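Long-range contacts in diaminopimelate decarboxylase (Aquifex aeolicus, PDB 2P3E), which probably catalyses the pyridoxal-phosphate-dependent decarboxylation of meso-diaminopimelate to L-lysine, the closing step of the diaminopimelate route to lysine: residues 13-18 with 329-333; 324-328 with 354-360; 304-309 with 339-345; 43-48 with 283-288. One frame throughout, in Å; residues are numbered along the deposited sequence.

Contact 1: residues 13-18 with 329-333; sequences YRDGEL and IPVET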
# COMPACT_ATOMS: atom_id res chain seq x y z
N TYR B 13 6.61 -26.96 16.06
CA TYR B 13 5.66 -27.14 17.13
C TYR B 13 6.30 -27.88 18.31
O TYR B 13 7.05 -28.85 18.11
CB TYR B 13 4.45 -27.90 16.64
CG TYR B 13 3.49 -27.10 15.80
CD1 TYR B 13 2.68 -26.11 16.37
CD2 TYR B 13 3.37 -27.34 14.43
CE1 TYR B 13 1.77 -25.38 15.59
CE2 TYR B 13 2.46 -26.62 13.65
CZ TYR B 13 1.68 -25.63 14.24
OH TYR B 13 0.79 -24.93 13.45
N ARG B 14 6.04 -27.39 19.52
CA ARG B 14 6.47 -28.04 20.76
C ARG B 14 5.22 -28.22 21.63
O ARG B 14 4.70 -27.23 22.17
CB ARG B 14 7.46 -27.17 21.54
CG ARG B 14 8.79 -26.88 20.87
CD ARG B 14 9.71 -26.14 21.85
NE ARG B 14 10.97 -25.75 21.25
CZ ARG B 14 11.94 -25.09 21.88
NH1 ARG B 14 11.82 -24.74 23.16
NH2 ARG B 14 13.05 -24.79 21.21
N ASP B 15 4.75 -29.47 21.74
CA ASP B 15 3.54 -29.80 22.52
C ASP B 15 2.32 -28.97 22.07
O ASP B 15 1.59 -28.41 22.89
CB ASP B 15 3.81 -29.63 24.02
CG ASP B 15 2.63 -30.04 24.89
OD1 ASP B 15 1.96 -31.05 24.58
OD2 ASP B 15 2.38 -29.34 25.90
N GLY B 16 2.13 -28.87 20.76
CA GLY B 16 0.98 -28.17 20.17
C GLY B 16 1.14 -26.66 20.02
O GLY B 16 0.23 -25.99 19.55
N GLU B 17 2.30 -26.13 20.42
CA GLU B 17 2.57 -24.68 20.38
C GLU B 17 3.67 -24.33 19.39
O GLU B 17 4.74 -24.95 19.40
CB GLU B 17 2.94 -24.15 21.77
CG GLU B 17 1.79 -24.13 22.78
CD GLU B 17 0.82 -22.96 22.58
OE1 GLU B 17 1.05 -22.08 21.70
OE2 GLU B 17 -0.19 -22.92 23.32
N LEU B 18 3.42 -23.32 18.56
CA LEU B 18 4.38 -22.91 17.54
C LEU B 18 5.51 -22.07 18.15
O LEU B 18 5.25 -21.14 18.92
CB LEU B 18 3.68 -22.15 16.39
CG LEU B 18 4.52 -21.89 15.12
CD1 LEU B 18 4.87 -23.17 14.38
CD2 LEU B 18 3.80 -20.92 14.17
N ILE B 329 -1.03 -21.09 9.26
CA ILE B 329 -1.10 -22.18 10.22
C ILE B 329 -1.51 -21.65 11.59
O ILE B 329 -1.23 -20.48 11.91
CB ILE B 329 0.25 -22.95 10.34
CG1 ILE B 329 1.37 -22.00 10.84
CG2 ILE B 329 0.59 -23.59 9.00
CD1 ILE B 329 2.75 -22.66 11.05
N PRO B 330 -2.16 -22.50 12.41
CA PRO B 330 -2.47 -22.07 13.78
C PRO B 330 -1.22 -22.05 14.67
O PRO B 330 -0.29 -22.87 14.50
CB PRO B 330 -3.51 -23.11 14.24
CG PRO B 330 -3.12 -24.38 13.49
CD PRO B 330 -2.63 -23.89 12.15
N VAL B 331 -1.17 -21.08 15.56
CA VAL B 331 -0.09 -21.01 16.55
C VAL B 331 -0.27 -22.16 17.58
O VAL B 331 0.72 -22.67 18.11
CB VAL B 331 -0.06 -19.60 17.23
CG1 VAL B 331 0.80 -19.57 18.51
CG2 VAL B 331 0.41 -18.52 16.22
N GLU B 332 -1.53 -22.55 17.82
CA GLU B 332 -1.86 -23.71 18.66
C GLU B 332 -2.57 -24.79 17.82
O GLU B 332 -3.66 -24.54 17.29
CB GLU B 332 -2.76 -23.32 19.85
CG GLU B 332 -2.10 -22.51 20.97
CD GLU B 332 -2.92 -22.50 22.28
OE1 GLU B 332 -4.00 -23.11 22.36
OE2 GLU B 332 -2.47 -21.85 23.26
N THR B 333 -1.95 -25.96 17.67
CA THR B 333 -2.63 -27.14 17.10
C THR B 333 -3.44 -27.82 18.21
O THR B 333 -2.91 -28.06 19.30
CB THR B 333 -1.67 -28.24 16.62
OG1 THR B 333 -0.40 -27.72 16.23
CG2 THR B 333 -2.30 -29.07 15.48

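Contact 2: residues 324-328 with 354-360; sequences AYHHI and LALDREI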
# COMPACT_ATOMS: atom_id res chain seq x y z
N ALA B 324 -1.66 -13.79 -4.21
CA ALA B 324 -0.50 -14.54 -3.78
C ALA B 324 -0.87 -15.53 -2.70
O ALA B 324 -1.73 -15.25 -1.84
CB ALA B 324 0.60 -13.57 -3.27
N TYR B 325 -0.22 -16.69 -2.75
CA TYR B 325 -0.35 -17.71 -1.73
C TYR B 325 0.68 -17.48 -0.62
O TYR B 325 1.91 -17.46 -0.85
CB TYR B 325 -0.16 -19.12 -2.35
CG TYR B 325 -0.37 -20.25 -1.36
CD1 TYR B 325 -1.55 -21.00 -1.36
CD2 TYR B 325 0.59 -20.53 -0.38
CE1 TYR B 325 -1.76 -22.00 -0.42
CE2 TYR B 325 0.39 -21.55 0.55
CZ TYR B 325 -0.78 -22.28 0.52
OH TYR B 325 -0.96 -23.27 1.45
N HIS B 326 0.17 -17.32 0.60
CA HIS B 326 0.96 -17.43 1.82
C HIS B 326 0.35 -18.57 2.67
O HIS B 326 -0.86 -18.60 2.88
CB HIS B 326 0.92 -16.13 2.63
CG HIS B 326 1.74 -15.03 2.02
ND1 HIS B 326 2.99 -14.69 2.49
CD2 HIS B 326 1.48 -14.20 0.97
CE1 HIS B 326 3.48 -13.71 1.74
NE2 HIS B 326 2.59 -13.39 0.82
N HIS B 327 1.20 -19.47 3.12
CA HIS B 327 0.78 -20.56 4.00
C HIS B 327 0.38 -19.98 5.36
O HIS B 327 1.07 -19.12 5.91
CB HIS B 327 1.89 -21.60 4.13
CG HIS B 327 1.41 -22.95 4.60
ND1 HIS B 327 0.47 -23.68 3.91
CD2 HIS B 327 1.77 -23.70 5.67
CE1 HIS B 327 0.24 -24.82 4.55
NE2 HIS B 327 1.03 -24.87 5.61
N ILE B 328 -0.78 -20.43 5.85
CA ILE B 328 -1.32 -19.95 7.13
C ILE B 328 -1.60 -21.14 8.06
O ILE B 328 -2.32 -22.07 7.67
CB ILE B 328 -2.60 -19.08 6.96
CG1 ILE B 328 -2.31 -17.89 6.01
CG2 ILE B 328 -3.11 -18.60 8.32
CD1 ILE B 328 -3.49 -16.96 5.76
N LEU B 354 -6.38 -12.41 3.48
CA LEU B 354 -5.08 -13.05 3.54
C LEU B 354 -5.05 -14.40 2.81
O LEU B 354 -4.00 -14.85 2.36
CB LEU B 354 -4.65 -13.23 5.00
CG LEU B 354 -4.51 -11.93 5.84
CD1 LEU B 354 -4.11 -12.28 7.25
CD2 LEU B 354 -3.51 -10.95 5.19
N ALA B 355 -6.21 -15.05 2.72
CA ALA B 355 -6.36 -16.34 1.98
C ALA B 355 -7.83 -16.59 1.67
O ALA B 355 -8.71 -16.22 2.46
CB ALA B 355 -5.79 -17.50 2.79
N LEU B 356 -8.09 -17.19 0.51
CA LEU B 356 -9.45 -17.55 0.11
C LEU B 356 -9.62 -19.05 -0.05
O LEU B 356 -8.73 -19.71 -0.57
CB LEU B 356 -9.83 -16.86 -1.21
CG LEU B 356 -9.79 -15.32 -1.27
CD1 LEU B 356 -10.13 -14.84 -2.68
CD2 LEU B 356 -10.74 -14.72 -0.27
N ASP B 357 -10.78 -19.57 0.36
CA ASP B 357 -11.12 -21.00 0.18
C ASP B 357 -9.97 -21.90 0.65
O ASP B 357 -9.57 -22.84 -0.06
CB ASP B 357 -11.44 -21.28 -1.29
CG ASP B 357 -12.73 -20.64 -1.75
OD1 ASP B 357 -13.67 -20.49 -0.94
OD2 ASP B 357 -12.81 -20.28 -2.94
N ARG B 358 -9.44 -21.60 1.84
CA ARG B 358 -8.26 -22.28 2.34
C ARG B 358 -8.61 -23.25 3.46
O ARG B 358 -9.40 -22.91 4.36
CB ARG B 358 -7.22 -21.27 2.83
CG ARG B 358 -5.89 -21.88 3.25
CD ARG B 358 -4.97 -22.25 2.05
NE ARG B 358 -4.75 -21.10 1.15
CZ ARG B 358 -3.87 -20.13 1.38
NH1 ARG B 358 -3.10 -20.15 2.47
NH2 ARG B 358 -3.75 -19.11 0.52
N GLU B 359 -7.99 -24.42 3.42
CA GLU B 359 -8.12 -25.41 4.48
C GLU B 359 -7.31 -24.98 5.69
O GLU B 359 -6.13 -24.61 5.57
CB GLU B 359 -7.64 -26.79 4.01
CG GLU B 359 -8.67 -27.52 3.15
CD GLU B 359 -9.79 -28.18 3.95
OE1 GLU B 359 -9.88 -27.99 5.19
OE2 GLU B 359 -10.59 -28.91 3.32
N ILE B 360 -7.96 -24.99 6.85
CA ILE B 360 -7.32 -24.61 8.09
C ILE B 360 -8.06 -25.24 9.26
O ILE B 360 -9.28 -25.41 9.21
CB ILE B 360 -7.29 -23.06 8.27
CG1 ILE B 360 -6.36 -22.67 9.43
CG2 ILE B 360 -8.70 -22.49 8.42
CD1 ILE B 360 -6.12 -21.16 9.53
O HOH W 1 -2.66 -16.51 0.70
O HOH W 2 -2.61 -22.27 4.58

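Contact 3: residues 304-309 with 339-345; sequences KHFIIV and VVADIVG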
# COMPACT_ATOMS: atom_id res chain seq x y z
N LYS B 304 -20.17 -20.14 2.93
CA LYS B 304 -18.79 -19.72 3.23
C LYS B 304 -18.55 -19.51 4.72
O LYS B 304 -19.41 -18.99 5.44
CB LYS B 304 -18.41 -18.45 2.47
CG LYS B 304 -18.32 -18.62 0.96
CD LYS B 304 -18.11 -17.28 0.26
CE LYS B 304 -16.65 -16.87 0.23
NZ LYS B 304 -15.80 -17.95 -0.37
N HIS B 305 -17.36 -19.92 5.17
CA HIS B 305 -16.88 -19.66 6.51
C HIS B 305 -15.83 -18.55 6.41
O HIS B 305 -14.87 -18.66 5.66
CB HIS B 305 -16.30 -20.93 7.15
CG HIS B 305 -15.91 -20.77 8.59
ND1 HIS B 305 -16.76 -20.26 9.55
CD2 HIS B 305 -14.76 -21.09 9.25
CE1 HIS B 305 -16.16 -20.25 10.72
NE2 HIS B 305 -14.95 -20.77 10.57
N PHE B 306 -16.05 -17.47 7.17
CA PHE B 306 -15.08 -16.38 7.28
C PHE B 306 -14.43 -16.41 8.65
O PHE B 306 -15.11 -16.55 9.69
CB PHE B 306 -15.74 -15.02 7.02
CG PHE B 306 -16.31 -14.86 5.63
CD1 PHE B 306 -15.54 -14.32 4.61
CD2 PHE B 306 -17.62 -15.24 5.35
CE1 PHE B 306 -16.06 -14.17 3.32
CE2 PHE B 306 -18.15 -15.09 4.06
CZ PHE B 306 -17.36 -14.55 3.05
N ILE B 307 -13.10 -16.30 8.65
CA ILE B 307 -12.30 -16.14 9.86
C ILE B 307 -11.74 -14.71 9.76
O ILE B 307 -10.85 -14.44 8.94
CB ILE B 307 -11.17 -17.18 9.92
CG1 ILE B 307 -11.75 -18.61 9.97
CG2 ILE B 307 -10.23 -16.92 11.11
CD1 ILE B 307 -10.72 -19.73 9.94
N ILE B 308 -12.27 -13.82 10.59
CA ILE B 308 -11.90 -12.40 10.53
C ILE B 308 -10.80 -12.14 11.54
O ILE B 308 -10.97 -12.42 12.73
CB ILE B 308 -13.13 -11.48 10.78
CG1 ILE B 308 -14.23 -11.79 9.75
CG2 ILE B 308 -12.72 -9.98 10.74
CD1 ILE B 308 -15.63 -11.25 10.09
N VAL B 309 -9.67 -11.62 11.06
CA VAL B 309 -8.47 -11.41 11.89
C VAL B 309 -8.10 -9.94 11.97
O VAL B 309 -8.73 -9.11 11.30
CB VAL B 309 -7.26 -12.28 11.38
CG1 VAL B 309 -7.60 -13.78 11.50
CG2 VAL B 309 -6.86 -11.91 9.93
N VAL B 339 -11.49 -26.79 8.35
CA VAL B 339 -12.57 -26.20 7.57
C VAL B 339 -11.98 -25.43 6.39
O VAL B 339 -10.82 -25.02 6.43
CB VAL B 339 -13.48 -25.25 8.40
CG1 VAL B 339 -14.34 -26.05 9.37
CG2 VAL B 339 -12.64 -24.16 9.14
N VAL B 340 -12.80 -25.24 5.36
CA VAL B 340 -12.44 -24.37 4.26
C VAL B 340 -12.99 -22.99 4.60
O VAL B 340 -14.19 -22.85 4.87
CB VAL B 340 -13.01 -24.86 2.92
CG1 VAL B 340 -12.68 -23.89 1.81
CG2 VAL B 340 -12.49 -26.24 2.62
N ALA B 341 -12.11 -21.99 4.61
CA ALA B 341 -12.47 -20.65 5.05
C ALA B 341 -11.80 -19.57 4.22
O ALA B 341 -10.74 -19.80 3.61
CB ALA B 341 -12.09 -20.47 6.53
N ASP B 342 -12.45 -18.40 4.18
CA ASP B 342 -11.79 -17.15 3.77
C ASP B 342 -11.21 -16.51 5.03
O ASP B 342 -11.93 -16.28 6.01
CB ASP B 342 -12.79 -16.19 3.14
CG ASP B 342 -13.19 -16.58 1.72
OD1 ASP B 342 -12.79 -17.66 1.21
OD2 ASP B 342 -13.88 -15.75 1.11
N ILE B 343 -9.92 -16.21 5.00
CA ILE B 343 -9.26 -15.59 6.15
C ILE B 343 -9.09 -14.14 5.75
O ILE B 343 -8.33 -13.83 4.84
CB ILE B 343 -7.92 -16.27 6.48
CG1 ILE B 343 -8.17 -17.75 6.82
CG2 ILE B 343 -7.19 -15.54 7.68
CD1 ILE B 343 -6.92 -18.59 6.82
N VAL B 344 -9.85 -13.27 6.40
CA VAL B 344 -10.00 -11.90 5.91
C VAL B 344 -9.64 -10.90 7.03
O VAL B 344 -9.76 -11.21 8.21
CB VAL B 344 -11.44 -11.66 5.41
CG1 VAL B 344 -11.77 -12.60 4.21
CG2 VAL B 344 -12.45 -11.86 6.54
N GLY B 345 -9.24 -9.70 6.64
CA GLY B 345 -8.76 -8.73 7.61
C GLY B 345 -9.78 -7.69 8.00
O GLY B 345 -10.96 -7.82 7.67
O HOH W 3 -14.08 -19.96 1.82
O HOH W 4 -13.68 -17.37 -1.39
O HOH W 5 -15.75 -21.34 3.26

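Contact 4: residues 43-48 with 283-288; sequences FIKERF and SIMGNA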
# COMPACT_ATOMS: atom_id res chain seq x y z
N PHE B 43 18.03 -17.43 10.53
CA PHE B 43 17.60 -17.68 9.15
C PHE B 43 18.21 -16.68 8.18
O PHE B 43 18.75 -17.07 7.13
CB PHE B 43 16.07 -17.70 9.00
CG PHE B 43 15.59 -18.13 7.63
CD1 PHE B 43 15.35 -19.48 7.35
CD2 PHE B 43 15.40 -17.19 6.61
CE1 PHE B 43 14.92 -19.88 6.08
CE2 PHE B 43 14.94 -17.58 5.35
CZ PHE B 43 14.70 -18.93 5.09
N ILE B 44 18.10 -15.39 8.51
CA ILE B 44 18.65 -14.31 7.67
C ILE B 44 20.15 -14.52 7.44
O ILE B 44 20.62 -14.49 6.28
CB ILE B 44 18.38 -12.91 8.27
CG1 ILE B 44 16.86 -12.62 8.31
CG2 ILE B 44 19.07 -11.83 7.45
CD1 ILE B 44 16.48 -11.44 9.20
N LYS B 45 20.90 -14.71 8.53
CA LYS B 45 22.35 -14.90 8.48
C LYS B 45 22.72 -16.10 7.61
O LYS B 45 23.66 -16.01 6.81
CB LYS B 45 22.96 -15.06 9.89
CG LYS B 45 22.88 -13.82 10.80
CD LYS B 45 23.21 -14.18 12.27
CE LYS B 45 23.30 -12.94 13.16
NZ LYS B 45 23.90 -13.29 14.49
N GLU B 46 22.00 -17.21 7.77
CA GLU B 46 22.29 -18.45 7.05
C GLU B 46 21.95 -18.38 5.56
O GLU B 46 22.67 -18.97 4.74
CB GLU B 46 21.60 -19.65 7.68
CG GLU B 46 22.25 -20.08 8.99
CD GLU B 46 21.36 -20.95 9.86
OE1 GLU B 46 20.39 -21.54 9.34
OE2 GLU B 46 21.65 -21.03 11.07
N ARG B 47 20.87 -17.69 5.20
CA ARG B 47 20.58 -17.43 3.78
C ARG B 47 21.68 -16.59 3.12
O ARG B 47 22.08 -16.86 1.98
CB ARG B 47 19.22 -16.74 3.57
CG ARG B 47 18.04 -17.54 4.11
CD ARG B 47 17.83 -18.87 3.40
NE ARG B 47 17.25 -18.62 2.08
CZ ARG B 47 16.54 -19.51 1.38
NH1 ARG B 47 16.33 -20.75 1.86
NH2 ARG B 47 16.06 -19.16 0.19
N PHE B 48 22.13 -15.55 3.82
CA PHE B 48 23.20 -14.71 3.31
C PHE B 48 24.49 -15.53 3.14
O PHE B 48 25.18 -15.40 2.12
CB PHE B 48 23.48 -13.49 4.19
CG PHE B 48 24.62 -12.63 3.69
CD1 PHE B 48 24.42 -11.73 2.65
CD2 PHE B 48 25.90 -12.75 4.23
CE1 PHE B 48 25.47 -10.95 2.16
CE2 PHE B 48 26.97 -11.96 3.76
CZ PHE B 48 26.75 -11.07 2.71
N SER B 283 14.99 -14.00 -1.44
CA SER B 283 15.63 -15.27 -1.02
C SER B 283 16.38 -15.19 0.31
O SER B 283 16.73 -16.23 0.89
CB SER B 283 16.54 -15.87 -2.12
OG SER B 283 17.52 -14.95 -2.55
N ILE B 284 16.65 -13.99 0.79
CA ILE B 284 17.22 -13.84 2.14
C ILE B 284 16.12 -13.55 3.16
O ILE B 284 16.08 -14.17 4.23
CB ILE B 284 18.31 -12.73 2.19
CG1 ILE B 284 19.56 -13.18 1.40
CG2 ILE B 284 18.65 -12.33 3.64
CD1 ILE B 284 20.63 -12.06 1.27
N MET B 285 15.20 -12.65 2.82
CA MET B 285 14.22 -12.16 3.79
C MET B 285 12.88 -12.88 3.84
O MET B 285 12.23 -12.91 4.89
CB MET B 285 13.96 -10.66 3.54
CG MET B 285 15.07 -9.74 4.04
SD MET B 285 15.55 -10.01 5.79
CE MET B 285 13.99 -9.89 6.61
N GLY B 286 12.45 -13.45 2.72
CA GLY B 286 11.06 -13.90 2.53
C GLY B 286 10.58 -14.85 3.61
O GLY B 286 9.61 -14.55 4.32
N ASN B 287 11.26 -15.98 3.76
CA ASN B 287 10.85 -16.96 4.79
C ASN B 287 11.47 -16.71 6.16
O ASN B 287 11.23 -17.47 7.10
CB ASN B 287 11.10 -18.39 4.31
CG ASN B 287 9.95 -18.92 3.49
OD1 ASN B 287 8.79 -18.82 3.90
ND2 ASN B 287 10.25 -19.50 2.34
N ALA B 288 12.24 -15.63 6.26
CA ALA B 288 12.80 -15.18 7.54
C ALA B 288 11.73 -14.58 8.45
O ALA B 288 11.90 -14.56 9.68
CB ALA B 288 13.89 -14.13 7.29

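Contact 1: residues 13-18 with 329-333
The hairpin of strands 11-14 and 17-20, from the small N-terminal antiparallel sheet, docks by its backbone beside the end of strand 328-330 of the mixed sheet. Its type I' turn, Arg-14 to Glu-17, is closed by Arg-14 N to Glu-17 O (2.8 Å) and Glu-17 N to Arg-14 O (3.2 Å), with Gly-16 at positive phi. The Gly-16 carbonyl takes the amide of Thr-333 (N to O, 2.9 Å); Leu-18 N donates a hydrogen bond to Val-331 O (2.8 Å). These two bonds flank the single beta bridge between Glu-17 and Glu-332. Tyr-13 adds a third, its OH donating to Pro-330 O at 2.6 Å. Glu-17 OE2 and Glu-332 OE2 lie 2.5 Å apart, and Lys-26 of helix 25-32 forms a salt bridge with Glu-332. Leu-18 CD2 meets Ile-329 CD1 (3.7 Å), and both side chains touch Leu-4 of helix 3-7. All three acceptors are main-chain carbonyls and two donors main-chain amides, so the join rests chiefly on backbone geometry.

Contact 2: residues 324-328 with 354-360
Ala-324 enters through its carbonyl: a water (water 1) donates to Ala-324 O (3.0 Å). The same water donates to Leu-354 O (2.7 Å) and accepts from Arg-358 NH2 (2.8 Å) and His-326 N (2.9 Å), filling a gap between backbones that never pair directly. Tyr-325 follows: the Arg-358 guanidinium lies flat on its ring, planes at 19°, with CZ 3.9 Å from the ring centroid in an off-centre cation-pi stack. The chain turns a corner just before Arg-358. In the beta domain of this decarboxylase family, strand 358-361 pairs with strand 338-344, and there Asp-357 and Arg-358 both face Ala-341 in a G1 bulge, while Leu-354 and Ala-355 both face Ile-343 in a classic bulge. His-326 O then accepts from Arg-358 NH1 (2.8 Å); its imidazole ND1 bonds to Leu-372 O and its side chain touches Arg-318, which probably binds the substrate. His-327 ND1 shares a hydrogen bond with Tyr-325 OH (2.9 Å). At Ile-328 the contact turns apolar: CD1 packs on Ala-355 CB (3.8 Å) and Leu-354 CB (4.0 Å), CG2 on Ile-360 CD1 (4.1 Å), while Ile-328 N donates to water 2 (2.9 Å), which also accepts from Arg-358 NH1 (3.0 Å).

Contact 3: residues 304-309 with 339-345
Four backbone hydrogen bonds hold these strands side by side: Asp-342 N to His-305 O (2.8 Å), Ile-307 N to Asp-342 O (2.9 Å), Val-344 N to Ile-307 O (3.0 Å) and Val-309 N to Val-344 O (2.9 Å). This is the parallel pattern, in which Asp-342 and Val-344 on one strand and Ile-307 on the other each bond through both N and O, and it belongs to the mixed sheet of the beta domain, where strand 304-309 sits between 289-301 and 338-344. The strand axes diverge by 44°, a marked twist, yet the register holds from His-305 opposite Ala-341 to Val-309 opposite Gly-345. At one end Lys-304 NZ makes a salt bridge with Asp-342 OD2 (3.3 Å) and a weak hydrogen bond with OD1 of the same residue (3.4 Å); OD1 also accepts the amide of Asp-357. Outward from this core, Phe-306, Ile-308, Asp-342 and Val-344 share one face of the sheet, with Ile-308 CG1 against Val-344 CG2 at 3.7 Å. Towards the second subunit of the homodimer, Lys-175 of that subunit packs on Phe-306 and Val-344 and donates to Gly-345 O, and Val-109 of the second subunit meets Ile-308. Ile-307 and Ile-343 occupy the other face. There Ile-307 CD1 touches Ala-341 CB at 3.7 Å, and Val-309 CG1 lies 4.2 Å from Ile-343 CG2.

Contact 4: residues 43-48 with 283-288
The ring of Phe-43 lays one face over the backbone of Asn-287, with CE2 3.7 Å from its C atom and CZ 3.7 Å from its CB, while CD2 presses on Ala-288 CB at 3.5 Å. The next residue, Ile-44, fills the neighbouring hollow: CG1 meets Ala-288 CB (3.5 Å), CG2 meets Ile-284 CG2 (3.9 Å) and CD1 meets Met-285 SD (3.8 Å). Ile-284 extends further, its CD1 touching the edge of the Phe-48 ring at CD1 (4.0 Å). The setting is the TIM-barrel domain that binds pyridoxal phosphate. Helix 41-54 leads into strand 59-63, and the short helix 282-285 follows strand 275-278; since these two strands are neighbours in the barrel sheet, the contact ties the beginning of the barrel to its end. On the polar side, Arg-47 NE donates to Ser-283 O (2.7 Å), with a weak second bond from NH2 to the same oxygen (3.1 Å), and NH1 forms a salt bridge with Glu-255. Ser-283 OG turns to the Tyr-51 hydroxyl instead. Ile-284 O is buried without a polar partner, 3.8 Å from Phe-43 CE2 at the ring edge. The Arg-47 bonds to Ser-283 O, set beside an apolar interface, are consistent with a well-held backbone just after residues 279-282, which probably bind the cofactor.

Contacts 1, 2 and 3 all reach the mixed sheet of the beta domain, whereas contact 4 belongs to the barrel. Contacts 2 and 3 are closest, with centres about 9 Å apart, and join directly through Ile-360 O to Val-339 N (2.7 Å) and Leu-354 N to Ile-343 O (2.8 Å). Contact 1 continues the chain of contact 2 at residue 329. Contacts 2 and 4, centres about 22 Å apart, both border the probable active site: Ser-283 directly follows the probable cofactor-binding residues 279-282, and the His-326 side chain comes within about 3 Å of that of Arg-318, which probably binds substrate. Contact 3 meets the second subunit, and its Gly-345 is about 9 Å from the side chain of Glu-349, another probable substrate-binding residue.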